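Local coordinates for MTH396 protein (Methanothermobacter thermautotrophicus, PDB 1NXH) that is of unknown function but belongs to the EhaM family and forms a homodimer whose chains are joined by disulfide bonds, at the interface of chains A and B. Residues are numbered along the deposited sequence; one frame, centred on the assembly and turned at random. Chains: chain A/B, MTH396 protein.

Contact 1: the interface of chains A and B. Residues chain A 28, 30-31, 70; chain B 75-76, 79, 117.
At the apolar centre A:Leu28 meets B:Trp79 and the base of B:Gln76. The methyl CD2 of A:Leu28 lies 3.9 Å from CD1 of B:Trp79, on the pyrrole part of the indole. The leucine and glutamine side chains run past each other in opposite directions. Next outward, CB of A:Arg30 packs against the side-chain amide of B:Gln76, 3.3 Å from its CD. The arginine is poorly ordered, so its guanidinium position carries little weight. Carboxylate oxygen OE1 of A:Glu31 comes within 3.3 Å of CB of B:Gln76, and the carboxylate and amide planes stand 84° apart. In B:Gln76 the bend at chi2 (-49°) turns the amide toward A:Lys70. Its carbonyl OE1 accepts a hydrogen bond from the amine NZ of A:Lys70 at 3.0 Å. The amine lies in the carbonyl plane on a lone pair, at a C=O...N angle of 132°. Cut back to an alanine, B:Gln76 would probably leave the amine of A:Lys70 without this acceptor and open a gap beside A:Arg30 and A:Glu31. At the far rim B:Arg117, from helix 109-124, brings NH1 close to the backbone O of A:Arg30, but its N-H is not aimed for a hydrogen bond. The patch packs the loop around A:Leu28 and A:Glu31, with helix 63-74 of chain A, against the turn before helix 77-83 of chain B, and probably helps hold the homodimer together.

Contact 2: the interface of chains A and B. Residues chain A 59, 62-63, 65-66; chain B 78-79, 83.
A:Phe59, near the end of helix 49-60, and A:Cys66, in the first turn of helix 63-74, bracket B:Trp79 of the short helix 77-83, whose backbone stays near helical at this tryptophan. The indole sits between the two chain A side chains. On one face the ring of A:Phe59 stacks on the six-membered ring of B:Trp79, with centroids 4.2 Å apart and planes inclined by 19°. The rings overlap toward their rims. A:Phe59 is placed there with CG anti to the backbone N (chi1 -177°). On the opposite indole face, SG of A:Cys66 stands 3.9 Å above the plane, also toward the rim. CB of A:Cys66 packs 3.4 Å from CZ2 of B:Trp79. The backbone CA of A:Arg63 closes in on CH2 of B:Trp79, while the backbone O of A:Phe59 lies at the indole edge, in the plane. A:Cys66 is also covalently tied to B:Cys78 by an interchain disulfide, SG to SG at 2.0 Å, although B:Cys78 is poorly ordered. Farther along the chain B helix, CG2 of B:Val83 rests 3.7 Å from CB of A:Ala62. The guanidinium NH2 of A:Arg65 lies 3.8 Å from the same methyl, CG2 of B:Val83, and the two side chains pass in opposite directions. Disulfide and aromatic stack together lock helix 77-83 of one subunit onto the turn between helices 49-60 and 63-74 of the other. The site is a covalent staple of the homodimer.

Contact 3: the interface of chains A and B. Residues chain A 83-84, 86; chain B 24, 28, 43, 47, 55, 59.
The loop that follows helix 77-83 of chain A inserts A:Met84 and A:Ile86 among apolar side chains from helices and loops of chain B. A:Met84, modelled as selenomethionine, crosses B:Phe59 at about a right angle. Its selenium SE lies 3.5 Å from CZ of B:Phe59, and CG also packs at that end of the ring. The chain is extended as far as SE and then bends (chi3 -92°), which carries the methyl CE toward CD1 of B:Leu28, tip to tip. The modelled spacing of that pair is too tight to be trusted. CG1 of A:Val83 touches CD2 of B:Phe59 at 3.3 Å. The phenylalanine is poorly ordered, but one face of its ring is backed by CB of B:Leu55 in its own chain. A:Ile86 fills the other side of the patch. Its CD1 lies 3.4 Å from CD2 of B:Leu43, and its CG1 lies 3.7 Å from CD1 of B:Leu47, whose side chain it crosses at about a right angle. B:Leu47 also sets CD2 near the backbone O of A:Met84. The site thus lies where the linker between helices 77-83 and 89-104 of chain A meets helices 37-46 and 49-60, with the short link between them, of chain B and the loop after helix 18-25.

Contact 1: the interface of chains A and B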
loop_
_atom_site.group_PDB
_atom_site.type_symbol
_atom_site.label_atom_id
_atom_site.label_comp_id
_atom_site.label_asym_id
_atom_site.label_seq_id
_atom_site.Cartn_x
_atom_site.Cartn_y
_atom_site.Cartn_z
ATOM N N LEU A 28 -1.403 10.343 -10.530
ATOM C CA LEU A 28 -0.367 10.354 -9.507
ATOM C C LEU A 28 -0.472 11.614 -8.664
ATOM O O LEU A 28 0.514 12.327 -8.465
ATOM C CB LEU A 28 1.021 10.253 -10.145
ATOM C CG LEU A 28 1.403 8.814 -10.533
ATOM C CD1 LEU A 28 2.532 8.792 -11.555
ATOM C CD2 LEU A 28 1.795 8.060 -9.273
ATOM N N ARG A 30 -1.645 11.239 -5.743
ATOM C CA ARG A 30 -1.530 10.607 -4.443
ATOM C C ARG A 30 -0.397 11.147 -3.570
ATOM O O ARG A 30 -0.198 10.654 -2.457
ATOM C CB ARG A 30 -1.371 9.091 -4.617
ATOM C CG ARG A 30 -2.681 8.325 -4.701
ATOM C CD ARG A 30 -3.368 8.225 -3.337
ATOM N NE ARG A 30 -3.438 9.520 -2.650
ATOM C CZ ARG A 30 -4.216 9.793 -1.599
ATOM N NH1 ARG A 30 -5.018 8.864 -1.086
ATOM N NH2 ARG A 30 -4.190 11.008 -1.055
ATOM N N GLU A 31 0.352 12.137 -4.056
ATOM C CA GLU A 31 1.446 12.714 -3.261
ATOM C C GLU A 31 1.093 14.124 -2.885
ATOM O O GLU A 31 1.954 15.001 -2.932
ATOM C CB GLU A 31 2.757 12.798 -4.049
ATOM C CG GLU A 31 3.463 11.496 -4.332
ATOM C CD GLU A 31 2.975 10.823 -5.600
ATOM O OE1 GLU A 31 3.566 9.789 -5.963
ATOM O OE2 GLU A 31 2.010 11.317 -6.230
ATOM N N LYS A 70 -1.505 -2.364 -3.877
ATOM C CA LYS A 70 -2.201 -1.345 -3.091
ATOM C C LYS A 70 -3.319 -2.022 -2.288
ATOM O O LYS A 70 -3.434 -1.833 -1.076
ATOM C CB LYS A 70 -2.765 -0.256 -4.027
ATOM C CG LYS A 70 -2.844 1.154 -3.395
ATOM C CD LYS A 70 -3.118 2.267 -4.435
ATOM C CE LYS A 70 -3.558 3.635 -3.805
ATOM N NZ LYS A 70 -2.494 4.414 -3.075
ATOM N N LEU B 75 3.299 5.333 -0.666
ATOM C CA LEU B 75 4.222 6.273 -1.292
ATOM C C LEU B 75 4.313 6.114 -2.807
ATOM O O LEU B 75 5.290 6.562 -3.435
ATOM C CB LEU B 75 5.617 6.147 -0.681
ATOM C CG LEU B 75 5.754 6.582 0.782
ATOM C CD1 LEU B 75 7.197 6.339 1.213
ATOM C CD2 LEU B 75 5.369 8.050 0.949
ATOM N N GLN B 76 3.284 5.489 -3.386
ATOM C CA GLN B 76 3.202 5.282 -4.833
ATOM C C GLN B 76 4.517 4.768 -5.390
ATOM O O GLN B 76 4.877 5.078 -6.534
ATOM C CB GLN B 76 2.856 6.601 -5.539
ATOM C CG GLN B 76 1.609 7.293 -5.038
ATOM C CD GLN B 76 0.437 6.345 -4.939
ATOM O OE1 GLN B 76 -0.099 6.121 -3.853
ATOM N NE2 GLN B 76 0.036 5.771 -6.069
ATOM N N TRP B 79 4.997 2.759 -8.840
ATOM C CA TRP B 79 5.170 3.542 -10.054
ATOM C C TRP B 79 6.503 4.243 -10.078
ATOM O O TRP B 79 7.287 4.067 -11.009
ATOM C CB TRP B 79 4.083 4.606 -10.170
ATOM C CG TRP B 79 2.728 4.047 -10.019
ATOM C CD1 TRP B 79 1.928 4.131 -8.921
ATOM C CD2 TRP B 79 2.037 3.227 -10.967
ATOM N NE1 TRP B 79 0.774 3.406 -9.122
ATOM C CE2 TRP B 79 0.814 2.841 -10.370
ATOM C CE3 TRP B 79 2.336 2.775 -12.264
ATOM C CZ2 TRP B 79 -0.115 2.021 -11.022
ATOM C CZ3 TRP B 79 1.415 1.954 -12.913
ATOM C CH2 TRP B 79 0.201 1.586 -12.287
ATOM N N ARG B 117 6.299 11.381 2.845
ATOM C CA ARG B 117 5.852 12.053 1.631
ATOM C C ARG B 117 6.787 13.233 1.450
ATOM O O ARG B 117 7.290 13.491 0.358
ATOM C CB ARG B 117 4.416 12.541 1.801
ATOM C CG ARG B 117 3.636 12.579 0.506
ATOM C CD ARG B 117 2.244 13.111 0.742
ATOM N NE ARG B 117 1.459 12.297 1.670
ATOM C CZ ARG B 117 0.793 11.198 1.324
ATOM N NH1 ARG B 117 0.810 10.765 0.066
ATOM N NH2 ARG B 117 0.091 10.536 2.235
#

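Contact 2: the interface of chains A and B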
loop_
_atom_site.group_PDB
_atom_site.type_symbol
_atom_site.label_atom_id
_atom_site.label_comp_id
_atom_site.label_asym_id
_atom_site.label_seq_id
_atom_site.Cartn_x
_atom_site.Cartn_y
_atom_site.Cartn_z
ATOM N N PHE A 59 3.456 0.986 -18.632
ATOM C CA PHE A 59 2.607 1.448 -17.549
ATOM C C PHE A 59 1.264 0.718 -17.543
ATOM O O PHE A 59 0.764 0.339 -16.488
ATOM C CB PHE A 59 2.371 2.942 -17.688
ATOM C CG PHE A 59 1.569 3.527 -16.574
ATOM C CD1 PHE A 59 2.182 4.297 -15.593
ATOM C CD2 PHE A 59 0.188 3.317 -16.502
ATOM C CE1 PHE A 59 1.431 4.856 -14.551
ATOM C CE2 PHE A 59 -0.582 3.874 -15.456
ATOM C CZ PHE A 59 0.042 4.643 -14.483
ATOM N N ALA A 62 1.308 -2.826 -16.087
ATOM C CA ALA A 62 1.618 -2.993 -14.674
ATOM C C ALA A 62 0.524 -2.405 -13.811
ATOM O O ALA A 62 0.438 -2.695 -12.618
ATOM C CB ALA A 62 2.935 -2.340 -14.347
ATOM N N ARG A 63 -0.305 -1.567 -14.422
ATOM C CA ARG A 63 -1.412 -0.943 -13.717
ATOM C C ARG A 63 -2.102 -1.976 -12.821
ATOM O O ARG A 63 -2.357 -1.707 -11.652
ATOM C CB ARG A 63 -2.396 -0.342 -14.741
ATOM C CG ARG A 63 -3.765 0.086 -14.204
ATOM C CD ARG A 63 -3.847 1.568 -13.807
ATOM N NE ARG A 63 -5.205 1.911 -13.374
ATOM C CZ ARG A 63 -6.242 2.057 -14.201
ATOM N NH1 ARG A 63 -6.080 1.908 -15.522
ATOM N NH2 ARG A 63 -7.458 2.310 -13.709
ATOM N N ARG A 65 -1.014 -5.110 -11.624
ATOM C CA ARG A 65 -0.073 -5.560 -10.603
ATOM C C ARG A 65 0.055 -4.522 -9.486
ATOM O O ARG A 65 0.011 -4.854 -8.307
ATOM C CB ARG A 65 1.281 -5.799 -11.277
ATOM C CG ARG A 65 2.434 -6.053 -10.352
ATOM C CD ARG A 65 3.634 -6.523 -11.166
ATOM N NE ARG A 65 4.310 -5.468 -11.919
ATOM C CZ ARG A 65 4.953 -4.450 -11.346
ATOM N NH1 ARG A 65 4.999 -4.341 -10.016
ATOM N NH2 ARG A 65 5.572 -3.548 -12.094
ATOM N N CYS A 66 0.195 -3.259 -9.867
ATOM C CA CYS A 66 0.348 -2.209 -8.889
ATOM C C CYS A 66 -0.890 -1.972 -8.044
ATOM O O CYS A 66 -0.801 -1.505 -6.894
ATOM C CB CYS A 66 0.774 -0.924 -9.582
ATOM S SG CYS A 66 2.545 -0.897 -10.031
ATOM N N CYS B 78 5.284 1.865 -6.386
ATOM C CA CYS B 78 5.139 0.827 -7.410
ATOM C C CYS B 78 5.397 1.497 -8.750
ATOM O O CYS B 78 5.946 0.897 -9.668
ATOM C CB CYS B 78 3.725 0.244 -7.401
ATOM S SG CYS B 78 3.528 -1.345 -8.293
ATOM N N TRP B 79 4.997 2.759 -8.840
ATOM C CA TRP B 79 5.170 3.542 -10.054
ATOM C C TRP B 79 6.503 4.243 -10.078
ATOM O O TRP B 79 7.287 4.067 -11.009
ATOM C CB TRP B 79 4.083 4.606 -10.170
ATOM C CG TRP B 79 2.728 4.047 -10.019
ATOM C CD1 TRP B 79 1.928 4.131 -8.921
ATOM C CD2 TRP B 79 2.037 3.227 -10.967
ATOM N NE1 TRP B 79 0.774 3.406 -9.122
ATOM C CE2 TRP B 79 0.814 2.841 -10.370
ATOM C CE3 TRP B 79 2.336 2.775 -12.264
ATOM C CZ2 TRP B 79 -0.115 2.021 -11.022
ATOM C CZ3 TRP B 79 1.415 1.954 -12.913
ATOM C CH2 TRP B 79 0.201 1.586 -12.287
ATOM N N VAL B 83 8.056 0.751 -11.852
ATOM C CA VAL B 83 7.701 1.103 -13.217
ATOM C C VAL B 83 8.451 2.238 -13.873
ATOM O O VAL B 83 9.202 2.020 -14.819
ATOM C CB VAL B 83 6.191 1.410 -13.329
ATOM C CG1 VAL B 83 5.874 1.952 -14.715
ATOM C CG2 VAL B 83 5.371 0.127 -13.062
#

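Contact 3: the interface of chains A and B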
loop_
_atom_site.group_PDB
_atom_site.type_symbol
_atom_site.label_atom_id
_atom_site.label_comp_id
_atom_site.label_asym_id
_atom_site.label_seq_id
_atom_site.Cartn_x
_atom_site.Cartn_y
_atom_site.Cartn_z
ATOM N N VAL A 83 0.654 -13.174 7.866
ATOM C CA VAL A 83 0.985 -13.349 9.278
ATOM C C VAL A 83 0.037 -14.201 10.102
ATOM O O VAL A 83 0.407 -15.262 10.580
ATOM C CB VAL A 83 1.083 -12.000 9.989
ATOM C CG1 VAL A 83 1.531 -12.212 11.404
ATOM C CG2 VAL A 83 2.035 -11.100 9.266
HETATM N N MSE A 84 -1.182 -13.717 10.295
HETATM C CA MSE A 84 -2.149 -14.444 11.094
HETATM C C MSE A 84 -2.777 -15.625 10.353
HETATM O O MSE A 84 -3.043 -16.669 10.946
HETATM C CB MSE A 84 -3.223 -13.475 11.607
HETATM C CG MSE A 84 -2.623 -12.246 12.277
HETATM SE SE MSE A 84 -3.864 -11.116 13.232
HETATM C CE MSE A 84 -4.334 -9.876 11.868
ATOM N N ILE A 86 -5.714 -15.607 8.982
ATOM C CA ILE A 86 -7.136 -15.560 9.280
ATOM C C ILE A 86 -7.911 -15.754 7.971
ATOM O O ILE A 86 -9.076 -16.171 7.970
ATOM C CB ILE A 86 -7.509 -14.193 9.850
ATOM C CG1 ILE A 86 -6.843 -13.998 11.204
ATOM C CG2 ILE A 86 -9.011 -14.045 9.935
ATOM C CD1 ILE A 86 -7.031 -12.599 11.751
ATOM N N VAL B 24 -2.368 -5.431 18.423
ATOM C CA VAL B 24 -3.089 -6.094 17.346
ATOM C C VAL B 24 -4.589 -5.844 17.257
ATOM O O VAL B 24 -5.084 -5.284 16.277
ATOM C CB VAL B 24 -2.852 -7.612 17.430
ATOM C CG1 VAL B 24 -3.719 -8.336 16.415
ATOM C CG2 VAL B 24 -1.382 -7.912 17.188
ATOM N N LEU B 28 -5.623 -2.921 14.489
ATOM C CA LEU B 28 -6.362 -3.322 13.301
ATOM C C LEU B 28 -7.752 -2.689 13.293
ATOM O O LEU B 28 -8.773 -3.375 13.216
ATOM C CB LEU B 28 -6.474 -4.850 13.216
ATOM C CG LEU B 28 -5.264 -5.628 12.668
ATOM C CD1 LEU B 28 -5.687 -7.044 12.296
ATOM C CD2 LEU B 28 -4.724 -4.956 11.420
ATOM N N LEU B 43 -11.550 -13.230 15.577
ATOM C CA LEU B 43 -10.303 -13.903 15.889
ATOM C C LEU B 43 -10.662 -15.164 16.680
ATOM O O LEU B 43 -10.215 -16.269 16.356
ATOM C CB LEU B 43 -9.398 -12.989 16.724
ATOM C CG LEU B 43 -8.777 -11.780 16.017
ATOM C CD1 LEU B 43 -8.235 -10.810 17.051
ATOM C CD2 LEU B 43 -7.669 -12.240 15.085
ATOM N N LEU B 47 -9.004 -18.268 14.570
ATOM C CA LEU B 47 -7.803 -18.903 15.095
ATOM C C LEU B 47 -8.024 -19.859 16.255
ATOM O O LEU B 47 -8.836 -19.603 17.140
ATOM C CB LEU B 47 -6.796 -17.827 15.482
ATOM C CG LEU B 47 -6.205 -17.177 14.230
ATOM C CD1 LEU B 47 -6.156 -15.666 14.378
ATOM C CD2 LEU B 47 -4.831 -17.773 13.969
ATOM N N LEU B 55 1.168 -16.465 17.965
ATOM C CA LEU B 55 1.089 -15.323 17.070
ATOM C C LEU B 55 1.869 -14.059 17.461
ATOM O O LEU B 55 2.697 -13.595 16.678
ATOM C CB LEU B 55 -0.387 -14.975 16.805
ATOM C CG LEU B 55 -1.228 -15.995 16.001
ATOM C CD1 LEU B 55 -2.611 -15.405 15.706
ATOM C CD2 LEU B 55 -0.529 -16.369 14.694
ATOM N N PHE B 59 4.233 -11.989 15.271
ATOM C CA PHE B 59 3.649 -10.686 14.953
ATOM C C PHE B 59 4.681 -9.581 15.036
ATOM O O PHE B 59 4.808 -8.762 14.129
ATOM C CB PHE B 59 2.527 -10.324 15.931
ATOM C CG PHE B 59 1.225 -11.006 15.662
ATOM C CD1 PHE B 59 0.111 -10.704 16.439
ATOM C CD2 PHE B 59 1.096 -11.933 14.636
ATOM C CE1 PHE B 59 -1.117 -11.312 16.200
ATOM C CE2 PHE B 59 -0.128 -12.551 14.384
ATOM C CZ PHE B 59 -1.238 -12.238 15.169
#

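Contacts 1 and 2 are neighbours, with C-alpha centres about 11 Å apart, and share B:Trp79. The centre of the C-alpha atoms of contact 3 lies about 27 Å from that of contact 1 and about 29 Å from that of contact 2. It takes up the same sequence regions with the chains exchanged: residues 28, 59 and 83 recur there, each from the opposite chain. Contact 3 therefore belongs to the second half of a two-fold interface. Each subunit gives its helix 77-83 region to the partner and receives the partner's in return. This reciprocal exchange, with disulfide staples, probably makes the homodimer robust.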